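Side-chain contacts in carbohydrate kinase, FGGY (Novosphingobium aromaticivorans, PDB 3H6E), which probably transfers a phosphate group from a nucleotide such as ATP to a carbohydrate, as FGGY-family kinases generally do: residues A[13-18]-A[95-100]; A[82-87]-A[156-161]; A[20-23]-A[29-32]; A[134-137]-A[143-146]. All coordinates share one frame; numbering follows the deposited sequence.

Contact 1 of 4, residues A[13-18]-A[95-100]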
loop_
_atom_site.group_PDB
_atom_site.type_symbol
_atom_site.label_atom_id
_atom_site.label_comp_id
_atom_site.label_asym_id
_atom_site.label_seq_id
_atom_site.Cartn_x
_atom_site.Cartn_y
_atom_site.Cartn_z
ATOM N N LEU A 13 -12.824 2.619 -0.531
ATOM C CA LEU A 13 -12.922 2.873 -1.956
ATOM C C LEU A 13 -11.554 2.760 -2.625
ATOM O O LEU A 13 -10.936 3.756 -3.002
ATOM C CB LEU A 13 -13.559 4.242 -2.173
ATOM C CG LEU A 13 -14.843 4.302 -1.336
ATOM C CD1 LEU A 13 -15.204 5.712 -0.919
ATOM C CD2 LEU A 13 -16.002 3.628 -2.059
ATOM N N GLY A 14 -11.088 1.522 -2.760
ATOM C CA GLY A 14 -9.794 1.248 -3.351
ATOM C C GLY A 14 -9.792 1.439 -4.854
ATOM O O GLY A 14 -10.745 1.968 -5.429
ATOM N N LYS A 15 -8.719 0.991 -5.495
ATOM C CA LYS A 15 -8.549 1.225 -6.921
ATOM C C LYS A 15 -9.340 0.245 -7.783
ATOM O O LYS A 15 -9.936 0.638 -8.785
ATOM C CB LYS A 15 -7.067 1.209 -7.303
ATOM C CG LYS A 15 -6.787 1.798 -8.676
ATOM C CD LYS A 15 -7.606 3.062 -8.907
ATOM C CE LYS A 15 -7.113 3.836 -10.123
ATOM N NZ LYS A 15 -7.025 2.980 -11.341
ATOM N N THR A 16 -9.348 -1.026 -7.395
ATOM C CA THR A 16 -10.057 -2.042 -8.168
ATOM C C THR A 16 -11.352 -2.491 -7.486
ATOM O O THR A 16 -12.297 -2.917 -8.152
ATOM C CB THR A 16 -9.163 -3.268 -8.467
ATOM O OG1 THR A 16 -8.958 -4.030 -7.272
ATOM C CG2 THR A 16 -7.815 -2.822 -9.017
ATOM N N LEU A 17 -11.395 -2.396 -6.161
ATOM C CA LEU A 17 -12.585 -2.799 -5.417
ATOM C C LEU A 17 -13.001 -1.756 -4.390
ATOM O O LEU A 17 -12.175 -1.252 -3.632
ATOM C CB LEU A 17 -12.366 -4.148 -4.724
ATOM C CG LEU A 17 -12.312 -5.387 -5.619
ATOM C CD1 LEU A 17 -12.079 -6.642 -4.789
ATOM C CD2 LEU A 17 -13.585 -5.515 -6.441
ATOM N N SER A 18 -14.292 -1.436 -4.379
ATOM C CA SER A 18 -14.862 -0.584 -3.344
ATOM C C SER A 18 -15.718 -1.420 -2.395
ATOM O O SER A 18 -16.637 -2.118 -2.820
ATOM C CB SER A 18 -15.678 0.557 -3.958
ATOM O OG SER A 18 -16.598 0.077 -4.920
ATOM N N ASP A 95 -8.030 9.222 -13.027
ATOM C CA ASP A 95 -7.548 7.873 -12.766
ATOM C C ASP A 95 -6.029 7.949 -12.809
ATOM O O ASP A 95 -5.469 8.455 -13.778
ATOM C CB ASP A 95 -8.065 6.924 -13.852
ATOM C CG ASP A 95 -7.771 5.464 -13.552
ATOM O OD1 ASP A 95 -6.595 5.120 -13.312
ATOM O OD2 ASP A 95 -8.724 4.655 -13.571
ATOM N N TYR A 96 -5.350 7.475 -11.770
ATOM C CA TYR A 96 -3.896 7.613 -11.745
ATOM C C TYR A 96 -3.222 6.803 -12.849
ATOM O O TYR A 96 -2.054 7.022 -13.166
ATOM C CB TYR A 96 -3.290 7.335 -10.357
ATOM C CG TYR A 96 -3.337 5.901 -9.858
ATOM C CD1 TYR A 96 -2.692 4.877 -10.541
ATOM C CD2 TYR A 96 -3.980 5.587 -8.664
ATOM C CE1 TYR A 96 -2.720 3.572 -10.070
ATOM C CE2 TYR A 96 -4.010 4.289 -8.185
ATOM C CZ TYR A 96 -3.379 3.285 -8.890
ATOM O OH TYR A 96 -3.411 1.992 -8.410
ATOM N N GLU A 97 -3.972 5.886 -13.449
ATOM C CA GLU A 97 -3.458 5.114 -14.574
ATOM C C GLU A 97 -3.628 5.862 -15.892
ATOM O O GLU A 97 -3.112 5.433 -16.926
ATOM C CB GLU A 97 -4.117 3.734 -14.651
ATOM C CG GLU A 97 -3.828 2.847 -13.453
ATOM C CD GLU A 97 -3.836 1.370 -13.803
ATOM O OE1 GLU A 97 -4.604 0.612 -13.172
ATOM O OE2 GLU A 97 -3.070 0.969 -14.707
ATOM N N GLN A 98 -4.350 6.981 -15.857
ATOM C CA GLN A 98 -4.496 7.817 -17.045
ATOM C C GLN A 98 -3.153 8.381 -17.478
ATOM O O GLN A 98 -2.413 8.945 -16.671
ATOM C CB GLN A 98 -5.487 8.961 -16.816
ATOM C CG GLN A 98 -5.392 10.077 -17.864
ATOM C CD GLN A 98 -5.687 9.595 -19.280
ATOM O OE1 GLN A 98 -6.529 8.722 -19.490
ATOM N NE2 GLN A 98 -4.995 10.171 -20.256
ATOM N N SER A 99 -2.850 8.224 -18.759
ATOM C CA SER A 99 -1.616 8.733 -19.333
ATOM C C SER A 99 -1.532 10.252 -19.209
ATOM O O SER A 99 -2.548 10.945 -19.185
ATOM C CB SER A 99 -1.523 8.329 -20.803
ATOM O OG SER A 99 -0.318 8.788 -21.377
ATOM N N ILE A 100 -0.311 10.763 -19.123
ATOM C CA ILE A 100 -0.088 12.201 -19.132
ATOM C C ILE A 100 0.801 12.540 -20.323
ATOM O O ILE A 100 1.793 11.856 -20.573
ATOM C CB ILE A 100 0.553 12.695 -17.813
ATOM C CG1 ILE A 100 -0.312 12.281 -16.612
ATOM C CG2 ILE A 100 0.746 14.203 -17.842
ATOM C CD1 ILE A 100 -0.023 13.044 -15.327
#
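Lys15 meets both Asp95 and Tyr96 with one bent side chain, and it has the most surface buried of any residue here. The chain sets out with CG anti to the backbone N (chi1 -165°), then kinks at chi2 and chi4. These kinks bring CE over one face of the Tyr96 ring, 3.9 Å from the ring centroid in a CH-pi contact, while CG passes the hydroxyl end, 3.4 Å from Tyr96 OH. The ammonium end is also over that face, with NZ 4.5 Å from the centroid and 11° off the ring normal, a cation-pi geometry. NZ then forms a salt bridge to Asp95, 2.9 Å from OD1 on its syn side, though 34° out of the carboxylate plane. The anti lone pair of OD1 takes Glu97 N at 2.7 Å, an Asx turn that fixes the carboxylate's rotation. Glu97 OE1 adds a long ion pair to NZ.

Gly14 and Lys15 lie in the turn between strands 9-13 and 17-23, probably the phosphate-1 loop of the actin-like ATPase fold. Across the contact, the 95-100 loop is flanked by strand 46-47, where Arg46 touches Asp95 and Glu97, and by helix 129-139, whose Gln132 touches Tyr96.

Contact 2 of 4, residues A[82-87]-A[156-161]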
loop_
_atom_site.group_PDB
_atom_site.type_symbol
_atom_site.label_atom_id
_atom_site.label_comp_id
_atom_site.label_asym_id
_atom_site.label_seq_id
_atom_site.Cartn_x
_atom_site.Cartn_y
_atom_site.Cartn_z
ATOM N N ALA A 82 -8.709 15.235 -5.208
ATOM C CA ALA A 82 -10.000 15.811 -5.551
ATOM C C ALA A 82 -9.992 17.321 -5.363
ATOM O O ALA A 82 -9.335 17.840 -4.457
ATOM C CB ALA A 82 -11.104 15.170 -4.720
ATOM N N ALA A 83 -10.727 18.019 -6.223
ATOM C CA ALA A 83 -10.799 19.475 -6.175
ATOM C C ALA A 83 -12.236 19.950 -5.980
ATOM O O ALA A 83 -13.158 19.468 -6.638
ATOM C CB ALA A 83 -10.204 20.078 -7.443
ATOM N N LEU A 84 -12.418 20.894 -5.065
ATOM C CA LEU A 84 -13.735 21.457 -4.800
ATOM C C LEU A 84 -13.755 22.931 -5.177
ATOM O O LEU A 84 -13.006 23.727 -4.615
ATOM C CB LEU A 84 -14.100 21.304 -3.322
ATOM C CG LEU A 84 -13.864 19.942 -2.673
ATOM C CD1 LEU A 84 -14.230 19.991 -1.200
ATOM C CD2 LEU A 84 -14.648 18.854 -3.393
ATOM N N THR A 85 -14.606 23.287 -6.135
ATOM C CA THR A 85 -14.793 24.684 -6.509
ATOM C C THR A 85 -16.118 25.184 -5.950
ATOM O O THR A 85 -17.173 24.596 -6.204
ATOM C CB THR A 85 -14.767 24.882 -8.037
ATOM O OG1 THR A 85 -13.687 24.132 -8.603
ATOM C CG2 THR A 85 -14.581 26.355 -8.378
ATOM N N ASP A 86 -16.053 26.265 -5.178
ATOM C CA ASP A 86 -17.233 26.813 -4.513
ATOM C C ASP A 86 -17.994 25.758 -3.707
ATOM O O ASP A 86 -19.223 25.689 -3.756
ATOM C CB ASP A 86 -18.163 27.496 -5.520
ATOM C CG ASP A 86 -17.687 28.883 -5.900
ATOM O OD1 ASP A 86 -17.116 29.577 -5.030
ATOM O OD2 ASP A 86 -17.883 29.281 -7.067
ATOM N N GLY A 87 -17.254 24.929 -2.978
ATOM C CA GLY A 87 -17.854 23.993 -2.047
ATOM C C GLY A 87 -18.503 22.761 -2.649
ATOM O O GLY A 87 -19.257 22.070 -1.966
ATOM N N TRP A 156 -14.266 11.500 0.665
ATOM C CA TRP A 156 -15.472 10.798 1.048
ATOM C C TRP A 156 -15.937 11.217 2.433
ATOM O O TRP A 156 -17.129 11.190 2.728
ATOM C CB TRP A 156 -15.248 9.291 0.930
ATOM C CG TRP A 156 -15.003 8.917 -0.488
ATOM C CD1 TRP A 156 -13.819 8.529 -1.048
ATOM C CD2 TRP A 156 -15.958 8.959 -1.555
ATOM N NE1 TRP A 156 -13.988 8.300 -2.393
ATOM C CE2 TRP A 156 -15.292 8.558 -2.729
ATOM C CE3 TRP A 156 -17.317 9.284 -1.628
ATOM C CZ2 TRP A 156 -15.939 8.470 -3.963
ATOM C CZ3 TRP A 156 -17.956 9.200 -2.850
ATOM C CH2 TRP A 156 -17.266 8.797 -4.002
ATOM N N ALA A 157 -14.992 11.626 3.272
ATOM C CA ALA A 157 -15.327 12.136 4.597
ATOM C C ALA A 157 -15.936 13.539 4.517
ATOM O O ALA A 157 -16.514 14.020 5.482
ATOM C CB ALA A 157 -14.107 12.123 5.512
ATOM N N TRP A 158 -15.805 14.186 3.362
ATOM C CA TRP A 158 -16.406 15.499 3.134
ATOM C C TRP A 158 -17.747 15.316 2.436
ATOM O O TRP A 158 -18.638 16.160 2.529
ATOM C CB TRP A 158 -15.476 16.372 2.287
ATOM C CG TRP A 158 -16.152 17.528 1.605
ATOM C CD1 TRP A 158 -16.183 18.827 2.029
ATOM C CD2 TRP A 158 -16.884 17.491 0.372
ATOM N NE1 TRP A 158 -16.895 19.598 1.141
ATOM C CE2 TRP A 158 -17.334 18.804 0.115
ATOM C CE3 TRP A 158 -17.207 16.476 -0.535
ATOM C CZ2 TRP A 158 -18.088 19.129 -1.015
ATOM C CZ3 TRP A 158 -17.959 16.802 -1.660
ATOM C CH2 TRP A 158 -18.390 18.118 -1.887
ATOM N N PHE A 159 -17.867 14.197 1.730
ATOM C CA PHE A 159 -19.098 13.811 1.056
ATOM C C PHE A 159 -20.203 13.597 2.086
ATOM O O PHE A 159 -21.369 13.872 1.822
ATOM C CB PHE A 159 -18.854 12.520 0.270
ATOM C CG PHE A 159 -20.008 12.091 -0.587
ATOM C CD1 PHE A 159 -20.134 12.556 -1.887
ATOM C CD2 PHE A 159 -20.956 11.202 -0.104
ATOM C CE1 PHE A 159 -21.194 12.158 -2.683
ATOM C CE2 PHE A 159 -22.017 10.799 -0.892
ATOM C CZ PHE A 159 -22.137 11.278 -2.186
ATOM N N LEU A 160 -19.815 13.108 3.260
ATOM C CA LEU A 160 -20.755 12.776 4.326
ATOM C C LEU A 160 -20.826 13.856 5.399
ATOM O O LEU A 160 -21.617 13.746 6.333
ATOM C CB LEU A 160 -20.333 11.479 5.018
ATOM C CG LEU A 160 -20.033 10.201 4.236
ATOM C CD1 LEU A 160 -19.234 9.245 5.114
ATOM C CD2 LEU A 160 -21.318 9.547 3.749
ATOM N N THR A 161 -19.996 14.888 5.284
ATOM C CA THR A 161 -19.780 15.779 6.420
ATOM C C THR A 161 -19.768 17.269 6.071
ATOM O O THR A 161 -19.995 18.116 6.939
ATOM C CB THR A 161 -18.462 15.427 7.134
ATOM O OG1 THR A 161 -18.621 15.562 8.550
ATOM C CG2 THR A 161 -17.340 16.322 6.654
#
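Packing of a small antiparallel sheet against the end of a helix is the motif here: Leu84, on strand 81-85, meets Trp158, in the last turn of helix 152-159. Both elements belong to the N-terminal half of this FGGY kinase, and the contact is structural packing. The side chains run antiparallel past each other, and the two methyls of Leu84 do the touching. Its CD1 sits over one face, 3.7 Å from the centroid of the five-membered ring and 18° off the normal, a CH-pi contact. The other methyl, CD2, reaches the six-membered ring more loosely, with CH2 of Trp158 4.1 Å away. Trp158 turns its CG to the side opposite its own backbone nitrogen (chi1 160°), which swings the indole out from the helix toward the strand. Tyr155 and Ala164 also touch this tryptophan, the Tyr155 ring meeting it with the planes at about 35°.

Beyond Leu84 the chain reverses through Asp86 and Gly87, both with positive phi as in a type I' turn, and returns as strand 88-89. That reversal brings a backbone carbonyl to the indole rim rather than to its face. Gly87 O lies in the plane of the ring system, at its edge, 3.3 Å from CZ2 of Trp158.

Contact 3 of 4, residues A[20-23]-A[29-32]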
loop_
_atom_site.group_PDB
_atom_site.type_symbol
_atom_site.label_atom_id
_atom_site.label_comp_id
_atom_site.label_asym_id
_atom_site.label_seq_id
_atom_site.Cartn_x
_atom_site.Cartn_y
_atom_site.Cartn_z
ATOM N N VAL A 20 -17.906 -1.599 1.327
ATOM C CA VAL A 20 -18.526 -1.013 2.504
ATOM C C VAL A 20 -18.780 -2.121 3.517
ATOM O O VAL A 20 -19.283 -3.189 3.167
ATOM C CB VAL A 20 -19.837 -0.293 2.164
ATOM C CG1 VAL A 20 -20.426 0.345 3.414
ATOM C CG2 VAL A 20 -19.597 0.755 1.086
ATOM N N SER A 21 -18.427 -1.867 4.773
ATOM C CA SER A 21 -18.446 -2.916 5.783
ATOM C C SER A 21 -19.033 -2.472 7.120
ATOM O O SER A 21 -18.791 -1.357 7.580
ATOM C CB SER A 21 -17.033 -3.460 5.991
ATOM O OG SER A 21 -16.102 -2.415 6.213
ATOM N N LEU A 22 -19.797 -3.366 7.742
ATOM C CA LEU A 22 -20.435 -3.091 9.024
ATOM C C LEU A 22 -19.845 -3.969 10.118
ATOM O O LEU A 22 -19.864 -5.194 10.013
ATOM C CB LEU A 22 -21.938 -3.337 8.925
ATOM C CG LEU A 22 -22.754 -3.103 10.196
ATOM C CD1 LEU A 22 -22.950 -1.613 10.454
ATOM C CD2 LEU A 22 -24.090 -3.815 10.094
ATOM N N TRP A 23 -19.334 -3.342 11.173
ATOM C CA TRP A 23 -18.652 -4.069 12.240
ATOM C C TRP A 23 -19.293 -3.822 13.604
ATOM O O TRP A 23 -20.037 -2.858 13.787
ATOM C CB TRP A 23 -17.175 -3.668 12.293
ATOM C CG TRP A 23 -16.443 -3.895 11.005
ATOM C CD1 TRP A 23 -16.637 -3.240 9.822
ATOM C CD2 TRP A 23 -15.389 -4.839 10.773
ATOM N NE1 TRP A 23 -15.777 -3.725 8.868
ATOM C CE2 TRP A 23 -14.997 -4.704 9.426
ATOM C CE3 TRP A 23 -14.740 -5.786 11.572
ATOM C CZ2 TRP A 23 -13.988 -5.478 8.861
ATOM C CZ3 TRP A 23 -13.738 -6.555 11.009
ATOM C CH2 TRP A 23 -13.372 -6.397 9.665
HETATM N N MSE A 29 -16.796 -8.524 11.776
HETATM C CA MSE A 29 -17.528 -8.027 10.621
HETATM C C MSE A 29 -18.923 -8.628 10.533
HETATM O O MSE A 29 -19.080 -9.847 10.478
HETATM C CB MSE A 29 -16.755 -8.342 9.346
HETATM C CG MSE A 29 -17.221 -7.581 8.128
HETATM SE SE MSE A 29 -16.168 -8.094 6.577
HETATM C CE MSE A 29 -16.075 -6.370 5.697
ATOM N N LEU A 30 -19.933 -7.764 10.503
ATOM C CA LEU A 30 -21.321 -8.205 10.460
ATOM C C LEU A 30 -21.828 -8.326 9.027
ATOM O O LEU A 30 -22.715 -9.130 8.740
ATOM C CB LEU A 30 -22.207 -7.235 11.238
ATOM C CG LEU A 30 -21.704 -6.871 12.636
ATOM C CD1 LEU A 30 -22.617 -5.840 13.294
ATOM C CD2 LEU A 30 -21.571 -8.115 13.500
ATOM N N ASP A 31 -21.263 -7.522 8.134
ATOM C CA ASP A 31 -21.701 -7.506 6.745
ATOM C C ASP A 31 -20.687 -6.788 5.861
ATOM O O ASP A 31 -19.902 -5.965 6.335
ATOM C CB ASP A 31 -23.069 -6.827 6.624
ATOM C CG ASP A 31 -23.744 -7.105 5.295
ATOM O OD1 ASP A 31 -23.777 -8.284 4.888
ATOM O OD2 ASP A 31 -24.245 -6.151 4.663
ATOM N N ARG A 32 -20.712 -7.107 4.573
ATOM C CA ARG A 32 -19.816 -6.486 3.611
ATOM C C ARG A 32 -20.490 -6.392 2.249
ATOM O O ARG A 32 -21.133 -7.337 1.795
ATOM C CB ARG A 32 -18.513 -7.280 3.509
ATOM C CG ARG A 32 -17.551 -6.797 2.432
ATOM C CD ARG A 32 -16.151 -7.339 2.684
ATOM N NE ARG A 32 -15.386 -7.511 1.456
ATOM C CZ ARG A 32 -15.314 -8.659 0.789
ATOM N NH1 ARG A 32 -15.962 -9.726 1.237
ATOM N NH2 ARG A 32 -14.598 -8.743 -0.324
#
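The indole of Trp23 is the flat group of this contact, with Met29 over one face and Ser21 OG at its edge. Met29, modelled as selenomethionine, places CB almost straight above the six-membered ring, 3.7 Å from the centroid and 4° off the normal, in a CH-pi contact. Its CG, directed away from the backbone N (chi1 -165°), continues across the indole to lie 3.9 Å from Trp23 CE2. The selenium follows obliquely at 4.8 Å from the six-membered centroid, a Met-aromatic contact. In the plane of the indole, NE1 of Trp23 donates to Ser21 OG over 3.0 Å. This bond, two residues back along the same strand, steadies the rotation of the ring, and Ser21 OG is bonded in addition to Val10 O.

Beneath these side chains the strands pair antiparallel through a classic beta bulge, in which Leu30 and Asp31 both face Leu22. Leu22 N donates to Asp31 O at 3.0 Å. Leu22 O in turn receives Leu30 N at 2.6 Å and, weakly, Asp31 N at 3.3 Å. Leu30, one of the two bulge residues, slants across Leu22, with CD1 of Leu30 4.1 Å from Leu22 CD2.

The contact belongs to the hairpin 17-23/29-36 at one margin of the six-stranded mixed sheet, strand 29-36 being outermost. Strand 9-13 flanks the pair on the inner side, Tyr64 OH bonds Asp31 OD2, and helix 50-63 packs on Val20 through Trp56 and Val60.

Contact 4 of 4, residues A[134-137]-A[143-146]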
loop_
_atom_site.group_PDB
_atom_site.type_symbol
_atom_site.label_atom_id
_atom_site.label_comp_id
_atom_site.label_asym_id
_atom_site.label_seq_id
_atom_site.Cartn_x
_atom_site.Cartn_y
_atom_site.Cartn_z
ATOM N N TRP A 134 0.041 19.281 -11.871
ATOM C CA TRP A 134 0.780 19.994 -12.909
ATOM C C TRP A 134 -0.048 20.096 -14.182
ATOM O O TRP A 134 -0.257 21.182 -14.720
ATOM C CB TRP A 134 2.093 19.274 -13.208
ATOM C CG TRP A 134 2.968 19.990 -14.189
ATOM C CD1 TRP A 134 3.043 19.771 -15.537
ATOM C CD2 TRP A 134 3.899 21.039 -13.901
ATOM N NE1 TRP A 134 3.960 20.618 -16.102
ATOM C CE2 TRP A 134 4.499 21.410 -15.120
ATOM C CE3 TRP A 134 4.283 21.704 -12.732
ATOM C CZ2 TRP A 134 5.464 22.416 -15.203
ATOM C CZ3 TRP A 134 5.242 22.698 -12.815
ATOM C CH2 TRP A 134 5.823 23.045 -14.042
ATOM N N TRP A 135 -0.515 18.946 -14.655
ATOM C CA TRP A 135 -1.328 18.875 -15.859
ATOM C C TRP A 135 -2.618 19.661 -15.682
ATOM O O TRP A 135 -2.927 20.548 -16.474
ATOM C CB TRP A 135 -1.635 17.416 -16.197
ATOM C CG TRP A 135 -2.192 17.212 -17.561
ATOM C CD1 TRP A 135 -2.042 18.031 -18.644
ATOM C CD2 TRP A 135 -2.963 16.092 -18.010
ATOM N NE1 TRP A 135 -2.687 17.499 -19.733
ATOM C CE2 TRP A 135 -3.257 16.306 -19.372
ATOM C CE3 TRP A 135 -3.439 14.931 -17.391
ATOM C CZ2 TRP A 135 -4.008 15.406 -20.125
ATOM C CZ3 TRP A 135 -4.183 14.038 -18.140
ATOM C CH2 TRP A 135 -4.461 14.281 -19.492
ATOM N N LEU A 136 -3.363 19.340 -14.630
ATOM C CA LEU A 136 -4.619 20.025 -14.338
ATOM C C LEU A 136 -4.491 21.550 -14.369
ATOM O O LEU A 136 -5.428 22.247 -14.751
ATOM C CB LEU A 136 -5.180 19.564 -12.991
ATOM C CG LEU A 136 -5.841 18.186 -13.005
ATOM C CD1 LEU A 136 -6.178 17.733 -11.596
ATOM C CD2 LEU A 136 -7.088 18.205 -13.879
ATOM N N ASP A 137 -3.336 22.064 -13.961
ATOM C CA ASP A 137 -3.101 23.502 -13.977
ATOM C C ASP A 137 -3.169 24.045 -15.402
ATOM O O ASP A 137 -3.430 25.230 -15.608
ATOM C CB ASP A 137 -1.754 23.851 -13.332
ATOM C CG ASP A 137 -1.863 24.091 -11.829
ATOM O OD1 ASP A 137 -2.996 24.250 -11.325
ATOM O OD2 ASP A 137 -0.814 24.133 -11.149
ATOM N N VAL A 143 -10.048 27.006 -12.528
ATOM C CA VAL A 143 -10.702 26.104 -11.588
ATOM C C VAL A 143 -9.731 25.544 -10.544
ATOM O O VAL A 143 -10.135 25.220 -9.427
ATOM C CB VAL A 143 -11.425 24.952 -12.321
ATOM C CG1 VAL A 143 -11.933 23.908 -11.327
ATOM C CG2 VAL A 143 -12.572 25.502 -13.163
HETATM N N MSE A 144 -8.453 25.435 -10.903
HETATM C CA MSE A 144 -7.447 24.934 -9.969
HETATM C C MSE A 144 -7.025 25.991 -8.947
HETATM O O MSE A 144 -6.696 25.664 -7.805
HETATM C CB MSE A 144 -6.214 24.405 -10.706
HETATM C CG MSE A 144 -6.462 23.156 -11.528
HETATM SE SE MSE A 144 -7.634 21.875 -10.636
HETATM C CE MSE A 144 -6.539 21.439 -9.077
ATOM N N ALA A 145 -7.036 27.255 -9.359
ATOM C CA ALA A 145 -6.626 28.346 -8.478
ATOM C C ALA A 145 -7.699 28.691 -7.442
ATOM O O ALA A 145 -7.396 29.235 -6.382
ATOM C CB ALA A 145 -6.258 29.574 -9.295
ATOM N N ASN A 146 -8.950 28.374 -7.759
ATOM C CA ASN A 146 -10.062 28.611 -6.845
ATOM C C ASN A 146 -10.359 27.359 -6.039
ATOM O O ASN A 146 -11.275 27.333 -5.212
ATOM C CB ASN A 146 -11.316 29.008 -7.627
ATOM C CG ASN A 146 -11.111 30.256 -8.470
ATOM O OD1 ASN A 146 -11.770 30.442 -9.497
ATOM N ND2 ASN A 146 -10.190 31.116 -8.041
#
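Met144, present as selenomethionine, touches Leu136 and Asp137 along the stem of its side chain. CB lies 3.3 Å from OD1 of Asp137, and CG is 3.6 Å from that same oxygen. On the Leu136 side, CG is 3.5 Å from the carbonyl O of Leu136 and 4.1 Å from its CB, while the selenium is also 4.1 Å from Leu136 CB. The methionine therefore lies against backbone and side chain together, and the Asp137 side chain as a whole crosses that of Met144 at about a right angle. Bends at chi2 (-40°) and chi3 (-63°) curl the chain back, which keeps the selenium beside Leu136 rather than extending it past the helix.

The carboxylate is positioned from outside the pair. Asp137 OD1 forms a salt bridge with Arg197 NH1, and OD2 accepts a hydrogen bond from Trp194 NE1, so both oxygens have polar partners and the group's rotation is restrained. Arg197 touches Met144 as well, thus linking the ionic and apolar halves of the contact. Leu136 leans in turn on Leu94.

The two segments belong to successive helices, 129-139 and 141-145, separated by a very short connection at which the chain bends sharply. Helix 102-109 packs against the first of them through Val104, which touches both Trp134 and Trp135, and strand 148-151 follows directly after the second.

How the contacts relate
From the N terminus, contact 1 opens first at the turn after strand 9-13, and the short hairpin of contact 3 opens and closes within its span, sharing strand 17-23. Contact 2 begins at 82-87, before contact 1 closes at 95-100, so the two loops cross. Contact 4 then joins consecutive helices inside the span of contact 2, which closes last, at 156-161. Leu13 of contact 1 packs on Trp156 of contact 2, and Trp135 of contact 4 packs on the 98-100 loop. Thr85 and Val143 bring contacts 2 and 4 together. The set thus ties the six-stranded mixed sheet to the small antiparallel sheet and its helices, whereas contact 3 lies apart from contact 4.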